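Local coordinates for protein yciO (Escherichia coli, PDB 1K7J) that probably binds double-stranded RNA, although its precise cellular role is not settled, at residues Lys43-Glu51 with Lys105-Gln113; Asn64-Leu75 with Gln113-Pro124. All blocks are in the same frame, centred on the assembly; numbering follows the deposited sequence.

Contact 1: residues Lys43-Glu51 with Lys105-Gln113; sequences KIEDKNAME and KEVPRRLLQ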
loop_
_atom_site.group_PDB
_atom_site.type_symbol
_atom_site.label_atom_id
_atom_site.label_comp_id
_atom_site.label_asym_id
_atom_site.label_seq_id
_atom_site.Cartn_x
_atom_site.Cartn_y
_atom_site.Cartn_z
ATOM N N LYS A 43 2.808 -10.481 2.486
ATOM C CA LYS A 43 4.262 -10.395 2.532
ATOM C C LYS A 43 4.815 -10.424 1.114
ATOM O O LYS A 43 4.216 -11.020 0.218
ATOM C CB LYS A 43 4.857 -11.523 3.379
ATOM C CG LYS A 43 4.614 -12.928 2.876
ATOM C CD LYS A 43 5.256 -13.910 3.847
ATOM C CE LYS A 43 5.094 -15.347 3.412
ATOM N NZ LYS A 43 5.792 -16.245 4.379
ATOM N N ILE A 44 5.948 -9.762 0.907
ATOM C CA ILE A 44 6.547 -9.697 -0.420
ATOM C C ILE A 44 7.060 -11.035 -0.925
ATOM O O ILE A 44 7.214 -11.226 -2.131
ATOM C CB ILE A 44 7.712 -8.678 -0.466
ATOM C CG1 ILE A 44 8.825 -9.103 0.490
ATOM C CG2 ILE A 44 7.206 -7.294 -0.091
ATOM C CD1 ILE A 44 10.062 -8.219 0.410
ATOM N N GLU A 45 7.303 -11.968 -0.007
ATOM C CA GLU A 45 7.834 -13.282 -0.367
ATOM C C GLU A 45 6.829 -14.335 -0.841
ATOM O O GLU A 45 7.231 -15.374 -1.370
ATOM C CB GLU A 45 8.615 -13.865 0.817
ATOM C CG GLU A 45 9.782 -13.013 1.308
ATOM C CD GLU A 45 9.372 -11.925 2.299
ATOM O OE1 GLU A 45 8.170 -11.808 2.619
ATOM O OE2 GLU A 45 10.266 -11.186 2.763
ATOM N N ASP A 46 5.538 -14.077 -0.667
ATOM C CA ASP A 46 4.509 -15.048 -1.038
ATOM C C ASP A 46 3.844 -14.801 -2.392
ATOM O O ASP A 46 3.058 -13.868 -2.547
ATOM C CB ASP A 46 3.438 -15.087 0.055
ATOM C CG ASP A 46 2.586 -16.339 -0.005
ATOM O OD1 ASP A 46 1.917 -16.561 -1.033
ATOM O OD2 ASP A 46 2.592 -17.101 0.985
ATOM N N LYS A 47 4.141 -15.657 -3.365
ATOM C CA LYS A 47 3.564 -15.512 -4.697
ATOM C C LYS A 47 2.061 -15.788 -4.734
ATOM O O LYS A 47 1.323 -15.124 -5.464
ATOM C CB LYS A 47 4.277 -16.432 -5.692
ATOM C CG LYS A 47 3.669 -16.389 -7.086
ATOM C CD LYS A 47 4.423 -17.272 -8.066
ATOM C CE LYS A 47 3.703 -17.326 -9.406
ATOM N NZ LYS A 47 3.508 -15.969 -9.993
ATOM N N ASN A 48 1.603 -16.767 -3.958
ATOM C CA ASN A 48 0.178 -17.087 -3.938
ATOM C C ASN A 48 -0.653 -15.920 -3.411
ATOM O O ASN A 48 -1.728 -15.630 -3.935
ATOM C CB ASN A 48 -0.089 -18.336 -3.091
ATOM C CG ASN A 48 0.469 -19.596 -3.723
ATOM O OD1 ASN A 48 0.306 -19.825 -4.922
ATOM N ND2 ASN A 48 1.123 -20.424 -2.918
ATOM N N ALA A 49 -0.157 -15.251 -2.374
ATOM C CA ALA A 49 -0.869 -14.110 -1.810
ATOM C C ALA A 49 -0.889 -12.976 -2.830
ATOM O O ALA A 49 -1.891 -12.277 -2.973
ATOM C CB ALA A 49 -0.196 -13.650 -0.518
HETATM N N MSE A 50 0.226 -12.795 -3.533
HETATM C CA MSE A 50 0.317 -11.758 -4.559
HETATM C C MSE A 50 -0.793 -11.971 -5.580
HETATM O O MSE A 50 -1.545 -11.051 -5.911
HETATM C CB MSE A 50 1.670 -11.831 -5.275
HETATM C CG MSE A 50 1.739 -10.987 -6.550
HETATM SE SE MSE A 50 3.136 -11.529 -7.772
HETATM C CE MSE A 50 2.228 -13.030 -8.585
ATOM N N GLU A 51 -0.890 -13.203 -6.073
ATOM C CA GLU A 51 -1.892 -13.555 -7.069
ATOM C C GLU A 51 -3.305 -13.260 -6.576
ATOM O O GLU A 51 -4.135 -12.733 -7.318
ATOM C CB GLU A 51 -1.757 -15.033 -7.434
ATOM C CG GLU A 51 -2.625 -15.460 -8.606
ATOM C CD GLU A 51 -2.458 -14.558 -9.816
ATOM O OE1 GLU A 51 -1.306 -14.188 -10.134
ATOM O OE2 GLU A 51 -3.481 -14.223 -10.454
ATOM N N LYS A 105 17.061 -4.804 -6.225
ATOM C CA LYS A 105 17.123 -6.261 -6.149
ATOM C C LYS A 105 16.470 -6.803 -4.878
ATOM O O LYS A 105 16.306 -8.015 -4.718
ATOM C CB LYS A 105 18.579 -6.730 -6.239
ATOM C CG LYS A 105 19.241 -6.396 -7.565
ATOM C CD LYS A 105 18.522 -7.082 -8.723
ATOM C CE LYS A 105 18.952 -6.507 -10.067
ATOM N NZ LYS A 105 20.415 -6.619 -10.295
ATOM N N GLU A 106 16.105 -5.902 -3.974
ATOM C CA GLU A 106 15.435 -6.285 -2.733
ATOM C C GLU A 106 14.036 -6.766 -3.094
ATOM O O GLU A 106 13.406 -7.515 -2.345
ATOM C CB GLU A 106 15.304 -5.077 -1.799
ATOM C CG GLU A 106 16.609 -4.551 -1.241
ATOM C CD GLU A 106 17.027 -5.260 0.033
ATOM O OE1 GLU A 106 16.469 -6.337 0.333
ATOM O OE2 GLU A 106 17.925 -4.737 0.728
ATOM N N VAL A 107 13.562 -6.329 -4.256
ATOM C CA VAL A 107 12.224 -6.668 -4.724
ATOM C C VAL A 107 12.165 -7.840 -5.696
ATOM O O VAL A 107 12.863 -7.849 -6.708
ATOM C CB VAL A 107 11.576 -5.463 -5.432
ATOM C CG1 VAL A 107 10.115 -5.752 -5.701
ATOM C CG2 VAL A 107 11.746 -4.207 -4.588
ATOM N N PRO A 108 11.325 -8.846 -5.398
ATOM C CA PRO A 108 11.198 -10.005 -6.287
ATOM C C PRO A 108 10.812 -9.524 -7.684
ATOM O O PRO A 108 9.956 -8.649 -7.835
ATOM C CB PRO A 108 10.086 -10.815 -5.632
ATOM C CG PRO A 108 10.294 -10.541 -4.177
ATOM C CD PRO A 108 10.551 -9.047 -4.160
ATOM N N ARG A 109 11.448 -10.093 -8.701
ATOM C CA ARG A 109 11.187 -9.715 -10.086
ATOM C C ARG A 109 9.702 -9.695 -10.442
ATOM O O ARG A 109 9.238 -8.788 -11.133
ATOM C CB ARG A 109 11.926 -10.671 -11.027
ATOM C CG ARG A 109 11.786 -10.344 -12.504
ATOM C CD ARG A 109 12.487 -11.397 -13.361
ATOM N NE ARG A 109 12.305 -11.168 -14.794
ATOM C CZ ARG A 109 12.801 -10.130 -15.462
ATOM N NH1 ARG A 109 13.519 -9.206 -14.831
ATOM N NH2 ARG A 109 12.576 -10.011 -16.766
ATOM N N ARG A 110 8.960 -10.691 -9.966
ATOM C CA ARG A 110 7.529 -10.799 -10.258
ATOM C C ARG A 110 6.692 -9.601 -9.821
ATOM O O ARG A 110 5.584 -9.399 -10.322
ATOM C CB ARG A 110 6.958 -12.069 -9.620
ATOM C CG ARG A 110 7.179 -12.153 -8.120
ATOM C CD ARG A 110 6.736 -13.496 -7.560
ATOM N NE ARG A 110 7.254 -13.699 -6.209
ATOM C CZ ARG A 110 6.775 -13.108 -5.120
ATOM N NH1 ARG A 110 5.747 -12.273 -5.205
ATOM N NH2 ARG A 110 7.347 -13.335 -3.945
ATOM N N LEU A 111 7.216 -8.808 -8.892
ATOM C CA LEU A 111 6.490 -7.644 -8.395
ATOM C C LEU A 111 6.786 -6.370 -9.179
ATOM O O LEU A 111 6.113 -5.356 -8.998
ATOM C CB LEU A 111 6.808 -7.422 -6.916
ATOM C CG LEU A 111 6.426 -8.580 -5.991
ATOM C CD1 LEU A 111 6.796 -8.226 -4.560
ATOM C CD2 LEU A 111 4.938 -8.867 -6.107
ATOM N N LEU A 112 7.783 -6.426 -10.053
ATOM C CA LEU A 112 8.156 -5.265 -10.851
ATOM C C LEU A 112 7.429 -5.264 -12.187
ATOM O O LEU A 112 7.186 -6.322 -12.771
ATOM C CB LEU A 112 9.669 -5.247 -11.078
ATOM C CG LEU A 112 10.531 -5.190 -9.813
ATOM C CD1 LEU A 112 12.004 -5.193 -10.194
ATOM C CD2 LEU A 112 10.189 -3.944 -9.004
ATOM N N GLN A 113 7.081 -4.072 -12.664
ATOM C CA GLN A 113 6.376 -3.939 -13.932
ATOM C C GLN A 113 7.215 -4.608 -15.015
ATOM O O GLN A 113 8.397 -4.309 -15.180
ATOM C CB GLN A 113 6.142 -2.460 -14.250
ATOM C CG GLN A 113 4.904 -2.202 -15.093
ATOM C CD GLN A 113 5.098 -2.580 -16.547
ATOM O OE1 GLN A 113 4.167 -3.033 -17.213
ATOM N NE2 GLN A 113 6.308 -2.380 -17.051
HETATM O O HOH W 1 4.074 -11.496 -2.756
#

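Contact 2: residues Asn64-Leu75 with Gln113-Pro124; sequences NFTLMCRDLSEL and QEKRKTIGMRVP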
loop_
_atom_site.group_PDB
_atom_site.type_symbol
_atom_site.label_atom_id
_atom_site.label_comp_id
_atom_site.label_asym_id
_atom_site.label_seq_id
_atom_site.Cartn_x
_atom_site.Cartn_y
_atom_site.Cartn_z
ATOM N N ASN A 64 1.249 -0.786 -11.700
ATOM C CA ASN A 64 2.229 -1.148 -10.690
ATOM C C ASN A 64 1.659 -1.675 -9.384
ATOM O O ASN A 64 0.537 -1.345 -8.994
ATOM C CB ASN A 64 3.097 0.069 -10.361
ATOM C CG ASN A 64 4.061 0.419 -11.467
ATOM O OD1 ASN A 64 5.116 -0.198 -11.601
ATOM N ND2 ASN A 64 3.703 1.408 -12.275
ATOM N N PHE A 65 2.450 -2.511 -8.722
ATOM C CA PHE A 65 2.089 -3.019 -7.407
ATOM C C PHE A 65 2.548 -1.883 -6.503
ATOM O O PHE A 65 3.095 -0.887 -6.980
ATOM C CB PHE A 65 2.889 -4.276 -7.060
ATOM C CG PHE A 65 2.282 -5.543 -7.569
ATOM C CD1 PHE A 65 1.121 -6.050 -6.998
ATOM C CD2 PHE A 65 2.876 -6.241 -8.615
ATOM C CE1 PHE A 65 0.559 -7.235 -7.461
ATOM C CE2 PHE A 65 2.322 -7.425 -9.085
ATOM C CZ PHE A 65 1.162 -7.922 -8.506
ATOM N N THR A 66 2.332 -2.028 -5.203
ATOM C CA THR A 66 2.750 -1.009 -4.257
ATOM C C THR A 66 3.492 -1.662 -3.108
ATOM O O THR A 66 3.126 -2.748 -2.664
ATOM C CB THR A 66 1.541 -0.250 -3.665
ATOM O OG1 THR A 66 0.853 0.446 -4.711
ATOM C CG2 THR A 66 1.999 0.759 -2.613
ATOM N N LEU A 67 4.563 -1.023 -2.659
ATOM C CA LEU A 67 5.283 -1.520 -1.500
ATOM C C LEU A 67 4.980 -0.484 -0.427
ATOM O O LEU A 67 5.318 0.693 -0.579
ATOM C CB LEU A 67 6.791 -1.604 -1.751
ATOM C CG LEU A 67 7.279 -2.736 -2.663
ATOM C CD1 LEU A 67 8.797 -2.736 -2.687
ATOM C CD2 LEU A 67 6.763 -4.083 -2.158
HETATM N N MSE A 68 4.299 -0.919 0.627
HETATM C CA MSE A 68 3.939 -0.045 1.740
HETATM C C MSE A 68 5.168 -0.037 2.651
HETATM O O MSE A 68 5.502 -1.056 3.262
HETATM C CB MSE A 68 2.710 -0.620 2.456
HETATM C CG MSE A 68 1.913 0.364 3.303
HETATM SE SE MSE A 68 0.987 1.738 2.251
HETATM C CE MSE A 68 -0.424 0.658 1.395
ATOM N N CYS A 69 5.834 1.116 2.732
ATOM C CA CYS A 69 7.066 1.260 3.508
ATOM C C CYS A 69 6.949 2.074 4.790
ATOM O O CYS A 69 6.159 3.008 4.885
ATOM C CB CYS A 69 8.150 1.886 2.630
ATOM S SG CYS A 69 8.509 0.977 1.113
ATOM N N ARG A 70 7.786 1.725 5.762
ATOM C CA ARG A 70 7.798 2.388 7.058
ATOM C C ARG A 70 8.148 3.871 6.968
ATOM O O ARG A 70 7.494 4.713 7.586
ATOM C CB ARG A 70 8.804 1.691 7.977
ATOM C CG ARG A 70 8.850 2.241 9.395
ATOM C CD ARG A 70 7.621 1.831 10.192
ATOM N NE ARG A 70 7.646 2.382 11.544
ATOM C CZ ARG A 70 8.539 2.050 12.471
ATOM N NH1 ARG A 70 9.484 1.161 12.199
ATOM N NH2 ARG A 70 8.497 2.620 13.670
ATOM N N ASP A 71 9.176 4.186 6.190
ATOM C CA ASP A 71 9.636 5.560 6.053
ATOM C C ASP A 71 10.470 5.723 4.789
ATOM O O ASP A 71 10.629 4.777 4.021
ATOM C CB ASP A 71 10.472 5.946 7.277
ATOM C CG ASP A 71 11.482 4.873 7.657
ATOM O OD1 ASP A 71 11.977 4.163 6.754
ATOM O OD2 ASP A 71 11.793 4.747 8.862
ATOM N N LEU A 72 11.002 6.925 4.582
ATOM C CA LEU A 72 11.808 7.208 3.399
ATOM C C LEU A 72 13.054 6.328 3.340
ATOM O O LEU A 72 13.465 5.909 2.261
ATOM C CB LEU A 72 12.204 8.691 3.367
ATOM C CG LEU A 72 12.986 9.163 2.138
ATOM C CD1 LEU A 72 12.187 8.887 0.871
ATOM C CD2 LEU A 72 13.282 10.651 2.264
ATOM N N SER A 73 13.652 6.044 4.493
ATOM C CA SER A 73 14.843 5.200 4.530
ATOM C C SER A 73 14.535 3.822 3.946
ATOM O O SER A 73 15.278 3.317 3.104
ATOM C CB SER A 73 15.341 5.042 5.968
ATOM O OG SER A 73 16.441 4.147 6.024
ATOM N N GLU A 74 13.441 3.214 4.396
ATOM C CA GLU A 74 13.070 1.898 3.890
ATOM C C GLU A 74 12.718 1.992 2.412
ATOM O O GLU A 74 13.069 1.118 1.625
ATOM C CB GLU A 74 11.887 1.326 4.670
ATOM C CG GLU A 74 11.499 -0.071 4.199
ATOM C CD GLU A 74 10.680 -0.827 5.224
ATOM O OE1 GLU A 74 9.469 -0.550 5.358
ATOM O OE2 GLU A 74 11.257 -1.700 5.907
ATOM N N LEU A 75 12.027 3.062 2.035
ATOM C CA LEU A 75 11.654 3.262 0.640
ATOM C C LEU A 75 12.919 3.297 -0.219
ATOM O O LEU A 75 12.968 2.705 -1.299
ATOM C CB LEU A 75 10.868 4.572 0.491
ATOM C CG LEU A 75 10.393 4.974 -0.911
ATOM C CD1 LEU A 75 9.181 5.894 -0.787
ATOM C CD2 LEU A 75 11.520 5.662 -1.680
ATOM N N GLN A 113 7.081 -4.072 -12.664
ATOM C CA GLN A 113 6.376 -3.939 -13.932
ATOM C C GLN A 113 7.215 -4.608 -15.015
ATOM O O GLN A 113 8.397 -4.309 -15.180
ATOM C CB GLN A 113 6.142 -2.460 -14.250
ATOM C CG GLN A 113 4.904 -2.202 -15.093
ATOM C CD GLN A 113 5.098 -2.580 -16.547
ATOM O OE1 GLN A 113 4.167 -3.033 -17.213
ATOM N NE2 GLN A 113 6.308 -2.380 -17.051
ATOM N N GLU A 114 6.586 -5.529 -15.736
ATOM C CA GLU A 114 7.235 -6.301 -16.791
ATOM C C GLU A 114 8.211 -5.545 -17.685
ATOM O O GLU A 114 9.345 -5.984 -17.884
ATOM C CB GLU A 114 6.162 -6.965 -17.660
ATOM C CG GLU A 114 5.157 -5.980 -18.244
ATOM C CD GLU A 114 3.960 -6.664 -18.877
ATOM O OE1 GLU A 114 3.238 -7.389 -18.157
ATOM O OE2 GLU A 114 3.738 -6.473 -20.094
ATOM N N LYS A 115 7.781 -4.403 -18.211
ATOM C CA LYS A 115 8.617 -3.630 -19.118
ATOM C C LYS A 115 9.491 -2.551 -18.482
ATOM O O LYS A 115 10.678 -2.445 -18.792
ATOM C CB LYS A 115 7.733 -2.997 -20.198
ATOM C CG LYS A 115 8.501 -2.344 -21.333
ATOM C CD LYS A 115 7.554 -1.783 -22.384
ATOM C CE LYS A 115 8.324 -1.189 -23.552
ATOM N NZ LYS A 115 9.281 -0.139 -23.096
ATOM N N ARG A 116 8.908 -1.761 -17.589
ATOM C CA ARG A 116 9.632 -0.668 -16.954
ATOM C C ARG A 116 10.391 -1.021 -15.667
ATOM O O ARG A 116 11.225 -0.240 -15.204
ATOM C CB ARG A 116 8.657 0.483 -16.692
ATOM C CG ARG A 116 7.864 0.908 -17.932
ATOM C CD ARG A 116 7.345 2.317 -17.759
ATOM N NE ARG A 116 8.460 3.213 -17.474
ATOM C CZ ARG A 116 8.429 4.197 -16.584
ATOM N NH1 ARG A 116 7.325 4.431 -15.878
ATOM N NH2 ARG A 116 9.517 4.929 -16.381
ATOM N N LYS A 117 10.107 -2.193 -15.105
ATOM C CA LYS A 117 10.755 -2.668 -13.879
ATOM C C LYS A 117 10.490 -1.730 -12.703
ATOM O O LYS A 117 11.310 -1.597 -11.787
ATOM C CB LYS A 117 12.266 -2.810 -14.093
ATOM C CG LYS A 117 12.652 -3.600 -15.339
ATOM C CD LYS A 117 12.041 -4.988 -15.339
ATOM C CE LYS A 117 12.370 -5.731 -16.626
ATOM N NZ LYS A 117 11.681 -7.049 -16.694
ATOM N N THR A 118 9.326 -1.096 -12.727
ATOM C CA THR A 118 8.941 -0.160 -11.685
ATOM C C THR A 118 7.965 -0.758 -10.684
ATOM O O THR A 118 7.438 -1.855 -10.874
ATOM C CB THR A 118 8.273 1.076 -12.291
ATOM O OG1 THR A 118 7.192 0.659 -13.134
ATOM C CG2 THR A 118 9.277 1.883 -13.100
ATOM N N ILE A 119 7.735 -0.012 -9.610
ATOM C CA ILE A 119 6.804 -0.409 -8.567
ATOM C C ILE A 119 6.480 0.849 -7.765
ATOM O O ILE A 119 7.309 1.756 -7.662
ATOM C CB ILE A 119 7.410 -1.515 -7.658
ATOM C CG1 ILE A 119 6.367 -1.983 -6.640
ATOM C CG2 ILE A 119 8.677 -1.013 -6.980
ATOM C CD1 ILE A 119 6.705 -3.322 -5.996
ATOM N N GLY A 120 5.266 0.916 -7.232
ATOM C CA GLY A 120 4.861 2.078 -6.463
ATOM C C GLY A 120 5.358 1.998 -5.034
ATOM O O GLY A 120 5.250 0.951 -4.394
HETATM N N MSE A 121 5.915 3.100 -4.543
HETATM C CA MSE A 121 6.436 3.169 -3.183
HETATM C C MSE A 121 5.497 4.071 -2.396
HETATM O O MSE A 121 5.169 5.176 -2.839
HETATM C CB MSE A 121 7.857 3.730 -3.197
HETATM C CG MSE A 121 8.805 2.983 -4.149
HETATM SE SE MSE A 121 8.893 1.064 -3.830
HETATM C CE MSE A 121 9.845 1.114 -2.156
ATOM N N ARG A 122 5.072 3.610 -1.226
ATOM C CA ARG A 122 4.112 4.373 -0.441
ATOM C C ARG A 122 4.353 4.294 1.062
ATOM O O ARG A 122 4.428 3.205 1.630
ATOM C CB ARG A 122 2.716 3.851 -0.790
ATOM C CG ARG A 122 1.527 4.483 -0.100
ATOM C CD ARG A 122 0.275 3.852 -0.701
ATOM N NE ARG A 122 -0.948 4.090 0.060
ATOM C CZ ARG A 122 -2.136 3.618 -0.299
ATOM N NH1 ARG A 122 -2.248 2.891 -1.403
ATOM N NH2 ARG A 122 -3.210 3.871 0.439
ATOM N N VAL A 123 4.491 5.456 1.693
ATOM C CA VAL A 123 4.698 5.537 3.135
ATOM C C VAL A 123 3.394 6.046 3.745
ATOM O O VAL A 123 3.018 7.198 3.540
ATOM C CB VAL A 123 5.825 6.530 3.493
ATOM C CG1 VAL A 123 5.986 6.616 5.003
ATOM C CG2 VAL A 123 7.136 6.092 2.841
ATOM N N PRO A 124 2.680 5.189 4.492
ATOM C CA PRO A 124 1.414 5.590 5.115
ATOM C C PRO A 124 1.651 6.445 6.356
ATOM O O PRO A 124 2.678 6.316 7.015
ATOM C CB PRO A 124 0.761 4.254 5.440
ATOM C CG PRO A 124 1.937 3.413 5.828
ATOM C CD PRO A 124 2.992 3.777 4.789
HETATM O O HOH W 2 4.940 -3.155 -10.059
HETATM O O HOH W 3 -0.600 2.764 -3.977
#

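Contact 1: residues Lys43-Glu51 with Lys105-Gln113
Arg110 and Ile44 show how one arginine can join a surface loop to the turn that leads into a helix. Arg110 NH2 donates to Ile44 O at 2.8 Å, on a lone pair in the carbonyl plane, yet the bond is bent, with 139° at the hydrogen, because the oxygen lies tilted from the guanidinium plane. The flat group is held like a card: Lys47 CA stands over one face and Pro108 CB over the opposite one, both offset toward the rim, while the selenium of Met50 meets the edge 3.7 Å from Arg110 NH1. That same nitrogen gives a hydrogen bond to a water, which in turn lies within bonding distance of Lys43 O and, at 2.6 Å, of Asp46 O. Alongside this, Leu111 CD2 rests against Met50 SE at 3.6 Å, the two side chains sliding past each other in opposite directions, and Leu111 CD1 approaches Ile44 CB at 4.2 Å. The carbonyls addressed in this way belong to a type I turn, Lys43 to Asp46, that leads into helix 47-57. Asp46 is the N-cap of that helix, its OD1 accepting from Ala49 N at 2.8 Å. An alanine in place of Arg110 would probably leave Ile44 O and the bridging water without their donors here, and is likely to open a gap between Lys47, Met50 and Pro108. Arg110 reaches across because CG sits between its backbone N and carbonyl carbon (chi1 57°) and the chain then runs extended to NE. Its backbone belongs to the short 3-10 segment 109-111, where Leu111 N bonds to Pro108 O. Farther in, Leu141 of strand 140-144 touches Ile44, Met50 and Leu111 alike.

Contact 2: residues Asn64-Leu75 with Gln113-Pro124
Two neighbouring parallel strands of the large mixed sheet, 66-68 and 118-122, meet here, their bridges pairing Thr66 with Gly120, Leu67 with Met121 and Met68 with Arg122. The ladder is the regular parallel one: Leu67 bonds through its N to Gly120 O (2.7 Å) and through its O to Arg122 N, while Phe65 O receives Gly120 N and Cys69 N reaches Arg122 O. The side chains then sort onto two faces. On that of Thr66, Met68 and Arg122, the Arg122 chain runs out fully extended with CG anti to N (chi1 180°), alongside Met68, which points the same way. Met68 bends twice, laying SE 3.7 Å from Arg122 CG and CE over one face of the guanidinium, 3.6 Å above its plane. A water accepts from Arg122 NH1 and lies 2.8 Å from Thr66 OG1; NH1 also bonds to Ser144 OG, so this buried guanidinium nitrogen has two polar partners. A sulfate lies close to the Thr66 side chain, perhaps marking a pocket on this face. On the face of Leu67 and Met121 the side chains pack mainly through apolar atoms. Ile119 CD1 presses on Leu67 CG at 3.4 Å, a tight approach of two chains set at about a right angle, while Leu67 CD1 lies beside Met121 SE. Met121 CE touches Cys69 SG at 3.5 Å, and from the helix beginning at Leu72, Leu75 CD1 crosses Met121 at a slant and touches its CB. Asp71 caps that helix by accepting from Glu74 N. Beyond the paired strands, Val123 CG1 lies against Arg70 O at 3.5 Å. Parallel strands side by side, with helix 72-78 against Met121 and Leu133 of helix 127-136 against Met68, form a central part of the alpha/beta sheet of this YrdC-like fold.

The centres of contacts 1 and 2 lie about 11 Å apart, and the two touch directly: Leu111 O packs on Phe65 CD2 and on Ile119 CD1, and Met50 CG on Phe65 CZ. Their segments alternate along the chain, in the order 43-51, 64-75, 105-113, 113-124, with Gln113 shared, so the loop that meets the helix start in contact 1 runs on into the strand of contact 2. Likewise helix 47-57 is followed by strand 66-68. Contact 2 is buried within the mixed sheet, whereas contact 1 is partly buried and nearer the outside. Together they tie one helix and one long loop to neighbouring central strands of a single YrdC-like fold.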